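Local coordinates for phosphatidylglycerol lysyltransferase C-terminal domain-containing protein (Bacteroides thetaiotaomicron, PDB 2HQY) that is of unknown function but binds coenzyme A through an acetyltransferase-like domain related to the C-terminal part of phosphatidylglycerol lysyltransferases, at residues Glu167-Glu172 and Tyr196-Phe201; Gly188-Ala193 and Val235-Thr240; Arg192-Ala197 and Phe220-Pro225. All coordinates share one frame; numbering follows the deposited sequence. Where two conformers were deposited one is given.

Interaction 1. Residues Glu167-Glu172 and Tyr196-Phe201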
loop_
_atom_site.group_PDB
_atom_site.type_symbol
_atom_site.label_atom_id
_atom_site.label_comp_id
_atom_site.label_asym_id
_atom_site.label_seq_id
_atom_site.Cartn_x
_atom_site.Cartn_y
_atom_site.Cartn_z
ATOM N N GLU A 167 -7.237 17.786 13.693
ATOM C CA GLU A 167 -7.117 19.119 13.078
ATOM C C GLU A 167 -6.028 19.142 11.995
ATOM O O GLU A 167 -6.142 19.878 10.996
ATOM C CB GLU A 167 -6.961 20.244 14.102
ATOM C CG GLU A 167 -5.794 20.146 15.006
ATOM C CD GLU A 167 -5.691 21.368 15.917
ATOM O OE1 GLU A 167 -6.518 22.292 15.816
ATOM O OE2 GLU A 167 -4.787 21.395 16.748
ATOM N N CYS A 168 -4.992 18.326 12.165
ATOM C CA CYS A 168 -3.962 18.192 11.109
ATOM C C CYS A 168 -4.611 17.581 9.856
ATOM O O CYS A 168 -4.386 18.026 8.735
ATOM C CB CYS A 168 -2.809 17.302 11.574
ATOM S SG CYS A 168 -1.878 18.069 12.946
ATOM N N LEU A 169 -5.420 16.544 10.055
ATOM C CA LEU A 169 -6.097 15.912 8.906
ATOM C C LEU A 169 -7.032 16.923 8.223
ATOM O O LEU A 169 -7.152 16.932 6.985
ATOM C CB LEU A 169 -6.882 14.672 9.361
ATOM C CG LEU A 169 -5.996 13.479 9.751
ATOM C CD1 LEU A 169 -6.782 12.403 10.558
ATOM C CD2 LEU A 169 -5.319 12.842 8.520
ATOM N N ASP A 170 -7.674 17.763 9.032
ATOM C CA ASP A 170 -8.607 18.799 8.518
ATOM C C ASP A 170 -7.845 19.823 7.679
ATOM O O ASP A 170 -8.311 20.162 6.582
ATOM C CB ASP A 170 -9.358 19.481 9.678
ATOM C CG ASP A 170 -10.409 18.568 10.332
ATOM O OD1 ASP A 170 -10.715 17.484 9.809
ATOM O OD2 ASP A 170 -10.939 18.952 11.387
ATOM N N LEU A 171 -6.664 20.269 8.153
ATOM C CA LEU A 171 -5.850 21.220 7.391
ATOM C C LEU A 171 -5.394 20.581 6.080
ATOM O O LEU A 171 -5.441 21.219 5.009
ATOM C CB LEU A 171 -4.648 21.706 8.198
ATOM C CG LEU A 171 -3.829 22.778 7.473
ATOM C CD1 LEU A 171 -4.672 24.024 7.295
ATOM C CD2 LEU A 171 -2.553 23.065 8.238
ATOM N N GLU A 172 -4.947 19.330 6.162
ATOM C CA GLU A 172 -4.529 18.622 4.944
ATOM C C GLU A 172 -5.688 18.558 3.910
ATOM O O GLU A 172 -5.455 18.731 2.690
ATOM C CB GLU A 172 -3.966 17.216 5.260
ATOM C CG GLU A 172 -3.825 16.300 3.996
ATOM C CD GLU A 172 -2.694 16.677 3.037
ATOM O OE1 GLU A 172 -2.052 17.740 3.202
ATOM O OE2 GLU A 172 -2.431 15.891 2.086
ATOM N N TYR A 196 -1.441 8.166 6.257
ATOM C CA TYR A 196 -0.958 6.954 6.957
ATOM C C TYR A 196 -0.128 7.359 8.179
ATOM O O TYR A 196 -0.296 6.809 9.265
ATOM C CB TYR A 196 -0.126 6.086 6.008
ATOM C CG TYR A 196 0.479 4.868 6.670
ATOM C CD1 TYR A 196 -0.112 3.608 6.549
ATOM C CD2 TYR A 196 1.652 4.986 7.413
ATOM C CE1 TYR A 196 0.472 2.494 7.150
ATOM C CE2 TYR A 196 2.245 3.887 8.030
ATOM C CZ TYR A 196 1.673 2.653 7.881
ATOM O OH TYR A 196 2.253 1.563 8.511
ATOM N N ALA A 197 0.783 8.311 7.994
ATOM C CA ALA A 197 1.624 8.783 9.108
ATOM C C ALA A 197 0.824 9.341 10.266
ATOM O O ALA A 197 1.107 9.030 11.445
ATOM C CB ALA A 197 2.607 9.839 8.616
ATOM N N LEU A 198 -0.160 10.185 9.955
ATOM C CA LEU A 198 -1.037 10.755 11.014
ATOM C C LEU A 198 -1.866 9.675 11.715
ATOM O O LEU A 198 -1.976 9.650 12.957
ATOM C CB LEU A 198 -1.951 11.859 10.426
ATOM C CG LEU A 198 -1.200 13.194 10.101
ATOM C CD1 LEU A 198 -2.171 14.182 9.432
ATOM C CD2 LEU A 198 -0.536 13.863 11.342
ATOM N N HIS A 199 -2.461 8.771 10.932
ATOM C CA HIS A 199 -3.246 7.693 11.524
ATOM C C HIS A 199 -2.398 6.758 12.430
ATOM O O HIS A 199 -2.921 6.142 13.366
ATOM C CB HIS A 199 -3.828 6.798 10.434
ATOM C CG HIS A 199 -4.965 7.376 9.636
ATOM N ND1 HIS A 199 -5.355 6.940 8.381
ATOM C CD2 HIS A 199 -5.730 8.461 9.907
ATOM C CE1 HIS A 199 -6.348 7.699 7.944
ATOM N NE2 HIS A 199 -6.591 8.630 8.850
ATOM N N ASN A 200 -1.125 6.604 12.105
ATOM C CA ASN A 200 -0.236 5.710 12.850
ATOM C C ASN A 200 0.894 6.459 13.578
ATOM O O ASN A 200 1.973 5.924 13.804
ATOM C CB ASN A 200 0.315 4.683 11.869
ATOM C CG ASN A 200 -0.801 3.831 11.278
ATOM O OD1 ASN A 200 -1.393 2.992 11.988
ATOM N ND2 ASN A 200 -1.120 4.058 10.005
ATOM N N PHE A 201 0.606 7.678 13.993
ATOM C CA PHE A 201 1.633 8.623 14.425
ATOM C C PHE A 201 2.521 8.085 15.562
ATOM O O PHE A 201 3.751 8.125 15.476
ATOM C CB PHE A 201 0.927 9.908 14.901
ATOM C CG PHE A 201 1.810 11.116 14.919
ATOM C CD1 PHE A 201 2.080 11.816 13.727
ATOM C CD2 PHE A 201 2.338 11.595 16.125
ATOM C CE1 PHE A 201 2.857 13.004 13.720
ATOM C CE2 PHE A 201 3.143 12.783 16.141
ATOM C CZ PHE A 201 3.409 13.486 14.936
#

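Interaction 2. Residues Gly188-Ala193 and Val235-Thr240. With COA (coenzyme A), chain C.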
loop_
_atom_site.group_PDB
_atom_site.type_symbol
_atom_site.label_atom_id
_atom_site.label_comp_id
_atom_site.label_asym_id
_atom_site.label_seq_id
_atom_site.Cartn_x
_atom_site.Cartn_y
_atom_site.Cartn_z
ATOM N N GLY A 188 -1.281 13.982 -4.595
ATOM C CA GLY A 188 -2.164 12.837 -4.291
ATOM C C GLY A 188 -1.437 11.699 -3.593
ATOM O O GLY A 188 -1.910 11.163 -2.572
ATOM N N ASN A 189 -0.250 11.361 -4.106
ATOM C CA ASN A 189 0.582 10.356 -3.457
ATOM C C ASN A 189 1.065 10.855 -2.095
ATOM O O ASN A 189 1.071 10.106 -1.117
ATOM C CB ASN A 189 1.773 9.997 -4.365
ATOM C CG ASN A 189 1.355 9.084 -5.523
ATOM O OD1 ASN A 189 0.313 8.447 -5.461
ATOM N ND2 ASN A 189 2.191 8.992 -6.551
ATOM N N GLU A 190 1.463 12.126 -2.016
ATOM C CA GLU A 190 1.901 12.658 -0.723
ATOM C C GLU A 190 0.777 12.540 0.295
ATOM O O GLU A 190 1.050 12.179 1.443
ATOM C CB GLU A 190 2.286 14.148 -0.812
ATOM C CG GLU A 190 2.935 14.580 0.469
ATOM C CD GLU A 190 2.886 16.088 0.742
ATOM O OE1 GLU A 190 1.981 16.791 0.232
ATOM O OE2 GLU A 190 3.768 16.551 1.525
ATOM N N ARG A 191 -0.447 12.869 -0.125
ATOM C CA ARG A 191 -1.614 12.771 0.767
ATOM C C ARG A 191 -1.741 11.359 1.356
ATOM O O ARG A 191 -2.010 11.221 2.546
ATOM C CB ARG A 191 -2.915 13.125 0.059
ATOM C CG ARG A 191 -4.132 12.908 0.983
ATOM C CD ARG A 191 -5.409 13.548 0.414
ATOM N NE ARG A 191 -5.664 13.047 -0.941
ATOM C CZ ARG A 191 -6.585 13.553 -1.768
ATOM N NH1 ARG A 191 -7.370 14.559 -1.370
ATOM N NH2 ARG A 191 -6.713 13.045 -2.991
ATOM N N ARG A 192 -1.591 10.325 0.523
ATOM C CA ARG A 192 -1.670 8.926 1.033
ATOM C C ARG A 192 -0.622 8.666 2.128
ATOM O O ARG A 192 -0.921 8.047 3.167
ATOM C CB ARG A 192 -1.497 7.925 -0.119
ATOM C CG ARG A 192 -2.689 7.905 -1.100
ATOM C CD ARG A 192 -4.009 7.430 -0.410
ATOM N NE ARG A 192 -3.779 6.252 0.428
ATOM C CZ ARG A 192 -3.603 4.998 0.001
ATOM N NH1 ARG A 192 -3.666 4.681 -1.312
ATOM N NH2 ARG A 192 -3.381 4.046 0.913
ATOM N N ALA A 193 0.601 9.137 1.900
ATOM C CA ALA A 193 1.683 8.936 2.878
ATOM C C ALA A 193 1.445 9.751 4.150
ATOM O O ALA A 193 1.633 9.250 5.263
ATOM C CB ALA A 193 3.023 9.281 2.257
ATOM N N VAL A 235 6.989 16.363 6.642
ATOM C CA VAL A 235 5.805 17.079 6.157
ATOM C C VAL A 235 5.825 18.453 6.796
ATOM O O VAL A 235 6.157 18.584 7.983
ATOM C CB VAL A 235 4.469 16.314 6.584
ATOM C CG1 VAL A 235 3.225 17.167 6.454
ATOM C CG2 VAL A 235 4.272 14.990 5.740
ATOM N N GLU A 236 5.474 19.461 5.999
ATOM C CA GLU A 236 5.158 20.782 6.514
ATOM C C GLU A 236 4.052 21.384 5.654
ATOM O O GLU A 236 4.213 21.512 4.431
ATOM C CB GLU A 236 6.430 21.647 6.481
ATOM C CG GLU A 236 6.382 22.904 7.314
ATOM C CD GLU A 236 7.692 23.681 7.200
ATOM O OE1 GLU A 236 8.465 23.692 8.185
ATOM O OE2 GLU A 236 7.967 24.225 6.100
ATOM N N LYS A 237 2.912 21.722 6.264
ATOM C CA LYS A 237 1.756 22.264 5.541
ATOM C C LYS A 237 1.263 23.490 6.253
ATOM O O LYS A 237 1.223 23.519 7.483
ATOM C CB LYS A 237 0.573 21.284 5.494
ATOM C CG LYS A 237 0.805 19.996 4.752
ATOM C CD LYS A 237 0.906 20.248 3.279
ATOM C CE LYS A 237 1.000 18.933 2.558
ATOM N NZ LYS A 237 1.252 19.218 1.140
ATOM N N ALA A 238 0.866 24.502 5.481
ATOM C CA ALA A 238 0.321 25.715 6.059
ATOM C C ALA A 238 -0.822 26.259 5.209
ATOM O O ALA A 238 -0.883 26.016 3.986
ATOM C CB ALA A 238 1.428 26.767 6.275
ATOM N N ASP A 239 -1.766 26.911 5.892
ATOM C CA ASP A 239 -2.832 27.686 5.250
ATOM C C ASP A 239 -2.126 28.857 4.554
ATOM O O ASP A 239 -1.413 29.650 5.186
ATOM C CB ASP A 239 -3.829 28.167 6.322
ATOM C CG ASP A 239 -4.979 28.988 5.761
ATOM O OD1 ASP A 239 -4.911 29.493 4.620
ATOM O OD2 ASP A 239 -5.962 29.164 6.510
ATOM N N THR A 240 -2.311 28.954 3.243
ATOM C CA THR A 240 -1.514 29.897 2.446
ATOM C C THR A 240 -1.899 31.368 2.656
ATOM O O THR A 240 -1.077 32.281 2.435
ATOM C CB THR A 240 -1.495 29.491 0.944
ATOM O OG1 THR A 240 -0.434 30.180 0.268
ATOM C CG2 THR A 240 -2.849 29.718 0.264
HETATM N N1A COA C . 4.827 17.427 -2.365
HETATM C C2A COA C . 4.492 18.310 -1.403
HETATM N N3A COA C . 4.164 19.574 -1.703
HETATM C C4A COA C . 4.160 19.994 -3.001
HETATM C C5A COA C . 4.499 19.105 -4.016
HETATM C C6A COA C . 4.836 17.788 -3.672
HETATM N N6A COA C . 5.174 16.860 -4.603
HETATM N N7A COA C . 4.405 19.798 -5.180
HETATM C C8A COA C . 4.015 21.066 -4.897
HETATM N N9A COA C . 3.892 21.186 -3.567
HETATM C C1B COA C . 3.421 22.380 -2.809
HETATM C C2B COA C . 4.281 23.632 -2.675
HETATM O O2B COA C . 5.115 23.555 -1.521
HETATM C C3B COA C . 3.197 24.675 -2.451
HETATM O O3B COA C . 2.760 24.683 -1.088
HETATM P P3B COA C . 2.092 25.998 -0.437
HETATM O O7A COA C . 3.304 26.893 -0.189
HETATM O O8A COA C . 1.350 25.494 0.795
HETATM O O9A COA C . 1.160 26.582 -1.476
HETATM C C4B COA C . 2.016 24.217 -3.292
HETATM O O4B COA C . 2.183 22.801 -3.421
HETATM C C5B COA C . 1.972 24.903 -4.664
HETATM O O5B COA C . 3.289 25.371 -4.993
HETATM P P1A COA C . 3.992 25.307 -6.455
HETATM O O1A COA C . 5.488 25.407 -6.243
HETATM O O2A COA C . 3.440 24.152 -7.281
HETATM O O3A COA C . 3.493 26.717 -7.070
HETATM O O4A COA C . 1.736 28.383 -7.811
HETATM O O5A COA C . 1.143 25.836 -7.640
HETATM O O HOH W 1 4.822 18.668 3.096
#

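Interaction 3. Residues Arg192-Ala197 and Phe220-Pro225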
loop_
_atom_site.group_PDB
_atom_site.type_symbol
_atom_site.label_atom_id
_atom_site.label_comp_id
_atom_site.label_asym_id
_atom_site.label_seq_id
_atom_site.Cartn_x
_atom_site.Cartn_y
_atom_site.Cartn_z
ATOM N N ARG A 192 -1.591 10.325 0.523
ATOM C CA ARG A 192 -1.670 8.926 1.033
ATOM C C ARG A 192 -0.622 8.666 2.128
ATOM O O ARG A 192 -0.921 8.047 3.167
ATOM C CB ARG A 192 -1.497 7.925 -0.119
ATOM C CG ARG A 192 -2.689 7.905 -1.100
ATOM C CD ARG A 192 -4.009 7.430 -0.410
ATOM N NE ARG A 192 -3.779 6.252 0.428
ATOM C CZ ARG A 192 -3.603 4.998 0.001
ATOM N NH1 ARG A 192 -3.666 4.681 -1.312
ATOM N NH2 ARG A 192 -3.381 4.046 0.913
ATOM N N ALA A 193 0.601 9.137 1.900
ATOM C CA ALA A 193 1.683 8.936 2.878
ATOM C C ALA A 193 1.445 9.751 4.150
ATOM O O ALA A 193 1.633 9.250 5.263
ATOM C CB ALA A 193 3.023 9.281 2.257
ATOM N N LEU A 194 0.974 10.980 3.980
ATOM C CA LEU A 194 0.759 11.871 5.125
ATOM C C LEU A 194 -0.345 11.323 6.033
ATOM O O LEU A 194 -0.216 11.304 7.253
ATOM C CB LEU A 194 0.400 13.262 4.573
ATOM C CG LEU A 194 0.278 14.455 5.495
ATOM C CD1 LEU A 194 0.454 15.747 4.624
ATOM C CD2 LEU A 194 -1.114 14.398 6.145
ATOM N N ILE A 195 -1.421 10.876 5.420
ATOM C CA ILE A 195 -2.555 10.362 6.170
ATOM C C ILE A 195 -2.178 9.059 6.913
ATOM O O ILE A 195 -2.547 8.873 8.082
ATOM C CB ILE A 195 -3.780 10.200 5.257
ATOM C CG1 ILE A 195 -4.348 11.608 4.885
ATOM C CG2 ILE A 195 -4.795 9.226 5.917
ATOM C CD1 ILE A 195 -5.454 11.557 3.835
ATOM N N TYR A 196 -1.441 8.166 6.257
ATOM C CA TYR A 196 -0.958 6.954 6.957
ATOM C C TYR A 196 -0.128 7.359 8.179
ATOM O O TYR A 196 -0.296 6.809 9.265
ATOM C CB TYR A 196 -0.126 6.086 6.008
ATOM C CG TYR A 196 0.479 4.868 6.670
ATOM C CD1 TYR A 196 -0.112 3.608 6.549
ATOM C CD2 TYR A 196 1.652 4.986 7.413
ATOM C CE1 TYR A 196 0.472 2.494 7.150
ATOM C CE2 TYR A 196 2.245 3.887 8.030
ATOM C CZ TYR A 196 1.673 2.653 7.881
ATOM O OH TYR A 196 2.253 1.563 8.511
ATOM N N ALA A 197 0.783 8.311 7.994
ATOM C CA ALA A 197 1.624 8.783 9.108
ATOM C C ALA A 197 0.824 9.341 10.266
ATOM O O ALA A 197 1.107 9.030 11.445
ATOM C CB ALA A 197 2.607 9.839 8.616
ATOM N N PHE A 220 0.930 22.640 10.240
ATOM C CA PHE A 220 1.475 21.539 11.055
ATOM C C PHE A 220 2.704 20.954 10.367
ATOM O O PHE A 220 2.934 21.179 9.156
ATOM C CB PHE A 220 0.413 20.462 11.357
ATOM C CG PHE A 220 0.049 19.617 10.161
ATOM C CD1 PHE A 220 0.748 18.429 9.896
ATOM C CD2 PHE A 220 -0.991 20.018 9.305
ATOM C CE1 PHE A 220 0.439 17.642 8.769
ATOM C CE2 PHE A 220 -1.324 19.225 8.186
ATOM C CZ PHE A 220 -0.584 18.036 7.922
ATOM N N THR A 221 3.483 20.204 11.130
ATOM C CA THR A 221 4.733 19.610 10.629
ATOM C C THR A 221 5.018 18.401 11.464
ATOM O O THR A 221 4.614 18.369 12.635
ATOM C CB THR A 221 5.913 20.649 10.690
ATOM O OG1 THR A 221 7.070 20.121 10.041
ATOM C CG2 THR A 221 6.264 21.058 12.125
ATOM N N PHE A 222 5.688 17.398 10.886
ATOM C CA PHE A 222 6.125 16.258 11.670
ATOM C C PHE A 222 7.354 15.607 11.040
ATOM O O PHE A 222 7.705 15.875 9.851
ATOM C CB PHE A 222 4.983 15.243 11.911
ATOM C CG PHE A 222 4.397 14.614 10.672
ATOM C CD1 PHE A 222 5.123 13.643 9.949
ATOM C CD2 PHE A 222 3.071 14.876 10.317
ATOM C CE1 PHE A 222 4.538 12.995 8.839
ATOM C CE2 PHE A 222 2.484 14.249 9.209
ATOM C CZ PHE A 222 3.213 13.293 8.483
ATOM N N GLY A 223 8.026 14.794 11.848
ATOM C CA GLY A 223 9.207 14.074 11.407
ATOM C C GLY A 223 9.696 13.170 12.503
ATOM O O GLY A 223 9.042 13.006 13.537
ATOM N N MET A 224 10.836 12.541 12.253
ATOM C CA MET A 224 11.469 11.717 13.278
ATOM C C MET A 224 12.931 11.509 12.937
ATOM O O MET A 224 13.376 11.879 11.853
ATOM C CB MET A 224 10.727 10.347 13.429
ATOM C CG MET A 224 10.799 9.341 12.198
ATOM S SD MET A 224 9.876 7.792 12.481
ATOM C CE MET A 224 10.913 7.002 13.740
ATOM N N PRO A 225 13.699 10.891 13.847
ATOM C CA PRO A 225 15.117 10.648 13.542
ATOM C C PRO A 225 15.317 9.756 12.307
ATOM O O PRO A 225 14.504 8.844 12.044
ATOM C CB PRO A 225 15.622 9.929 14.817
ATOM C CG PRO A 225 14.700 10.458 15.889
ATOM C CD PRO A 225 13.355 10.429 15.199
#

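Interaction 1. Residues Glu167-Glu172 and Tyr196-Phe201
Leu169 and Leu198 both carry CG anti to the carbonyl carbon, beside the backbone N (chi1 -71° and -73°), and these matching torsions send each branched end across to the other helix. The two side chains slide past one another in opposite directions, so methyls meet flank to flank: Leu169 CD2 lies 3.5 Å from Leu198 CD1 and 4.0 Å from Leu198 CB. The same CD1 of Leu198 also lies 3.8 Å from Cys168 CB, which places it between neighbouring residues of helix 165-179. The short thiol side chain of Cys168 suits this place, since it offers its CB to Leu198 while also packing on Phe220 of strand 216-227. Helices 165-179 and 185-199 follow strand 156-159 and precede strand 207-213 in the sequence, an order consistent with the first two helices of an acetyltransferase (GNAT-like) domain, and this contact joins them near the end of the second. Toward the outside, Leu169 CD1 stands at the edge of the His199 imidazole, near its plane and 4.1 Å from His199 CD2, with the two side chains crossing at about a right angle. His199 itself stacks on Trp57 of the second subunit. An alanine here in place of Leu169 loses CG and both methyls, which would probably open a gap beside Leu198 CD1 and leave the His199 ring edge without this apolar neighbour. Where helix 185-199 ends, Asn200 ND2 turns back to give Tyr196 O a hydrogen bond of 3.0 Å. Tyr196 O also accepts from Asn200 N, and the two donors arrive from opposite faces of the carbonyl plane. The same Asn200 ND2 lies over the centre of the Tyr196 ring, 3.5 Å above its plane, while Tyr196 OH bonds to Asp6 of the second subunit.

Interaction 2. Residues Gly188-Ala193 and Val235-Thr240
Glu190 OE1 receives Lys237 NZ at 2.7 Å in a salt bridge that uses its syn lone pair, the side facing the other carboxylate oxygen. That other oxygen, Glu190 OE2, accepts a hydrogen bond of 2.8 Å from a water, which in turn accepts from Glu236 N at 3.1 Å. One carboxylate thus holds two neighbouring residues of the strand, one directly and one through solvent. Coenzyme A completes this first shell: C2A of its adenine lies 3.4 Å from Glu190 OE1 and 3.5 Å from Glu190 OE2. The two side chains come from opposite directions. Glu190 reaches out extended, CG anti to the backbone N (chi1 -171°), whereas Lys237 bends at chi2 (-70°) before running straight to its ammonium. Here helix 185-199 faces strand 230-238 of an acetyltransferase-like core, with the bound cofactor beside them, and the long side chains suit the gap between the two backbones. Lys237 also makes a cation-pi contact with Trp175, whose NE1 is hydrogen-bonded to coenzyme A, so its positive charge is probably balanced by the carboxylate and stabilised further by the indole. Farther out, backbone hydrogen bonds fix the strand: Lys237 pairs with Phe220 and Val235 with Phe222 of strand 216-227. On the helix, Arg191 forms a salt bridge with Asp182, while Arg192 pairs with Asp42 of the second subunit.

Interaction 3. Residues Arg192-Ala197 and Phe220-Pro225
Helix 185-199 lies against the sheet of an acetyltransferase-like domain, where Leu194 and Ala197 meet Phe220 and Phe222 of strand 216-227. The segment axes pass 11.0 Å apart at 76°, so the helix crosses the strand nearly at right angles. Alternate strand residues face the same way, and the two phenylalanines reach the helix while Thr221 between them uses its hydroxyl on Val235 O of the next strand. Each ring has CG between its backbone N and carbonyl carbon (chi1 72° and 62°), a shared torsion that points both rings at the helix. Phe220 meets Leu194 with its far end: Phe220 CZ is 4.1 Å from both Leu194 CD1 and Leu194 CD2, and Leu194 CD2 stands at the ring edge, near its plane. The forked end of a leucine suits this place because both methyls can seat the one ring carbon. Phe222 approaches Ala197 obliquely, with Ala197 CB 3.5 Å from Phe222 CZ and 3.7 Å from Phe222 CE1. A side chain as small as alanine suits this place, since a larger one would probably meet the ring. The rings also touch each other, Phe222 CE2 lying at the edge of Phe220 in its plane. Since no hydrogen bond joins the two segments and all four touching residues are buried, the helix is held to this strand by shape and the burial of apolar surface.

In the fold
All three contacts gather round helix 185-199: interaction 1 joins it to helix 165-179, interactions 2 and 3 to the neighbouring strands 230-238 and 216-227. Their centres lie about 7 Å apart for interactions 1 and 3, and about 9 Å for the other two pairs. Glu172 touches both other contacts, its OE1 lying 3.3 Å from Lys237 CE and 3.5 Å from Leu194 CD1. Cys168 O meets Phe220 CE2 at 3.3 Å, and Val235 CG1 meets Leu194 CD1 at 3.6 Å. Interaction 2 alone touches coenzyme A; the side chains of Leu194 and Leu198 are about 8 Å and 13 Å from it, so the salt bridge beside the cofactor gives way to apolar packing farther from it.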